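Local structure of phenylacetate-CoA oxygenase subunit PaaB (Ralstonia eutropha JMP134, 3EGR) at residues Lys5-Trp10 against Ala33-His38. The protein is the PaaB subunit of the phenylacetyl-CoA oxygenase, which probably takes part in the bacterial degradation of phenylacetate. Numbering follows the deposited sequence.
Sequences KEWPLW and AQQALH
Trp7 reaches the first turn of helix 33-45 through the far end of its indole, where the benzo ring meets the carboxamide of Gln35. The two side chains cross at about a right angle, with ring and amide planes inclined by 44°, so this is a slanted contact and not a stack. Trp7 CH2 lies 3.6 Å from Gln35 NE2, while Gln35 OE1 sits over one face of the indole, 3.9 Å from Trp7 CZ3. Gln35 spans the distance because its CG is anti to the backbone N (chi1 -177°) and the chain beyond is extended. Its OE1 also accepts a hydrogen bond from Thr31 N, which ties the amide to the loop just before the helix.

After Pro8, whose backbone pairs with Ala30, the chain enters strand 9-15, which lies between strands 23-29 and 52-57 in an antiparallel sheet. Helix 33-45 packs against this sheet, and Trp10 is directed from the start of the central strand toward the helix, its CA 7.1 Å from Ala36 CA. Ala36 CB rests over one face of the Trp10 indole, 4.0 Å from the centroid of the five-membered ring and 17° off the ring normal, a CH-pi contact. Farther along the ring, Trp10 CZ3 touches Ala33 CB at 3.7 Å, and CH2 approaches the backbone N of Ala33 obliquely. Leu28 and Pro57 also pack on the buried Trp10, whose NE1 is hydrogen-bonded to Ala30 O.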
loop_
_atom_site.group_PDB
_atom_site.type_symbol
_atom_site.label_atom_id
_atom_site.label_comp_id
_atom_site.label_asym_id
_atom_site.label_seq_id
_atom_site.Cartn_x
_atom_site.Cartn_y
_atom_site.Cartn_z
ATOM N N LYS A 5 -10.677 16.978 3.241
ATOM C CA LYS A 5 -10.102 15.668 2.961
ATOM C C LYS A 5 -8.646 15.718 2.451
ATOM O O LYS A 5 -8.160 16.776 2.051
ATOM C CB LYS A 5 -10.973 14.913 1.941
ATOM C CG LYS A 5 -12.414 14.591 2.381
ATOM C CD LYS A 5 -12.931 13.272 1.720
ATOM C CE LYS A 5 -14.470 13.104 1.805
ATOM N N GLU A 6 -7.967 14.564 2.499
ATOM C CA GLU A 6 -6.639 14.374 1.901
ATOM C C GLU A 6 -6.800 13.967 0.456
ATOM O O GLU A 6 -7.714 13.231 0.130
ATOM C CB GLU A 6 -5.857 13.259 2.602
ATOM C CG GLU A 6 -5.595 13.494 4.084
ATOM C CD GLU A 6 -4.451 14.460 4.352
ATOM O OE1 GLU A 6 -3.477 14.465 3.566
ATOM O OE2 GLU A 6 -4.531 15.203 5.358
ATOM N N TRP A 7 -5.892 14.433 -0.397
ATOM C CA TRP A 7 -5.926 14.153 -1.826
ATOM C C TRP A 7 -4.566 13.638 -2.272
ATOM O O TRP A 7 -3.840 14.315 -3.010
ATOM C CB TRP A 7 -6.249 15.414 -2.615
ATOM C CG TRP A 7 -7.665 15.844 -2.528
ATOM C CD1 TRP A 7 -8.287 16.384 -1.449
ATOM C CD2 TRP A 7 -8.641 15.789 -3.573
ATOM N NE1 TRP A 7 -9.589 16.649 -1.746
ATOM C CE2 TRP A 7 -9.835 16.310 -3.046
ATOM C CE3 TRP A 7 -8.615 15.365 -4.911
ATOM C CZ2 TRP A 7 -11.001 16.424 -3.804
ATOM C CZ3 TRP A 7 -9.772 15.467 -5.664
ATOM C CH2 TRP A 7 -10.952 15.996 -5.107
ATOM N N PRO A 8 -4.214 12.427 -1.837
ATOM C CA PRO A 8 -2.913 11.882 -2.180
ATOM C C PRO A 8 -2.744 11.620 -3.684
ATOM O O PRO A 8 -3.728 11.656 -4.450
ATOM C CB PRO A 8 -2.876 10.571 -1.388
ATOM C CG PRO A 8 -4.301 10.207 -1.204
ATOM C CD PRO A 8 -5.007 11.496 -1.017
ATOM N N LEU A 9 -1.492 11.368 -4.074
ATOM C CA LEU A 9 -1.109 11.134 -5.462
ATOM C C LEU A 9 -1.296 9.662 -5.819
ATOM O O LEU A 9 -0.999 8.779 -5.012
ATOM C CB LEU A 9 0.353 11.552 -5.691
ATOM C CG LEU A 9 0.831 11.533 -7.155
ATOM C CD1 LEU A 9 0.191 12.731 -7.922
ATOM C CD2 LEU A 9 2.350 11.549 -7.240
ATOM N N TRP A 10 -1.806 9.416 -7.027
ATOM C CA TRP A 10 -2.050 8.066 -7.560
ATOM C C TRP A 10 -1.369 7.947 -8.902
ATOM O O TRP A 10 -1.355 8.899 -9.683
ATOM C CB TRP A 10 -3.551 7.805 -7.743
ATOM C CG TRP A 10 -4.322 7.961 -6.456
ATOM C CD1 TRP A 10 -4.659 9.134 -5.862
ATOM C CD2 TRP A 10 -4.818 6.919 -5.599
ATOM N NE1 TRP A 10 -5.324 8.895 -4.697
ATOM C CE2 TRP A 10 -5.430 7.543 -4.505
ATOM C CE3 TRP A 10 -4.807 5.522 -5.655
ATOM C CZ2 TRP A 10 -6.030 6.824 -3.464
ATOM C CZ3 TRP A 10 -5.406 4.802 -4.604
ATOM C CH2 TRP A 10 -6.015 5.461 -3.540
ATOM N N ALA A 33 -9.314 5.301 -3.877
ATOM C CA ALA A 33 -9.046 4.512 -5.069
ATOM C C ALA A 33 -10.216 4.586 -6.056
ATOM O O ALA A 33 -10.014 4.642 -7.271
ATOM C CB ALA A 33 -8.710 3.068 -4.712
ATOM N N GLN A 34 -11.435 4.632 -5.541
ATOM C CA GLN A 34 -12.597 4.657 -6.424
ATOM C C GLN A 34 -12.756 5.995 -7.130
ATOM O O GLN A 34 -13.151 6.029 -8.291
ATOM C CB GLN A 34 -13.857 4.247 -5.678
ATOM C CG GLN A 34 -13.847 2.768 -5.285
ATOM C CD GLN A 34 -13.771 1.816 -6.491
ATOM O OE1 GLN A 34 -14.559 1.923 -7.439
ATOM N NE2 GLN A 34 -12.826 0.877 -6.450
ATOM N N GLN A 35 -12.424 7.085 -6.448
ATOM C CA GLN A 35 -12.450 8.398 -7.090
ATOM C C GLN A 35 -11.313 8.505 -8.103
ATOM O O GLN A 35 -11.488 9.113 -9.169
ATOM C CB GLN A 35 -12.387 9.532 -6.065
ATOM C CG GLN A 35 -12.482 10.907 -6.691
ATOM C CD GLN A 35 -12.221 12.062 -5.735
ATOM O OE1 GLN A 35 -11.326 12.011 -4.888
ATOM N NE2 GLN A 35 -12.996 13.132 -5.891
ATOM N N ALA A 36 -10.165 7.905 -7.794
ATOM C CA ALA A 36 -9.036 7.900 -8.730
ATOM C C ALA A 36 -9.397 7.151 -10.020
ATOM O O ALA A 36 -9.112 7.605 -11.125
ATOM C CB ALA A 36 -7.826 7.295 -8.082
ATOM N N LEU A 37 -10.051 6.010 -9.874
ATOM C CA LEU A 37 -10.536 5.245 -11.033
ATOM C C LEU A 37 -11.488 6.068 -11.887
ATOM O O LEU A 37 -11.298 6.187 -13.088
ATOM C CB LEU A 37 -11.268 3.975 -10.576
ATOM C CG LEU A 37 -10.443 2.712 -10.440
ATOM C CD1 LEU A 37 -11.333 1.623 -9.877
ATOM C CD2 LEU A 37 -9.836 2.319 -11.790
ATOM N N HIS A 38 -12.514 6.617 -11.246
ATOM C CA HIS A 38 -13.492 7.466 -11.917
ATOM C C HIS A 38 -12.802 8.609 -12.677
ATOM O O HIS A 38 -13.091 8.832 -13.848
ATOM C CB HIS A 38 -14.514 7.992 -10.902
ATOM C CG HIS A 38 -15.534 8.926 -11.486
ATOM N ND1 HIS A 38 -16.707 8.486 -12.072
ATOM C CD2 HIS A 38 -15.569 10.282 -11.551
ATOM C CE1 HIS A 38 -17.417 9.530 -12.467
ATOM N NE2 HIS A 38 -16.747 10.630 -12.166
#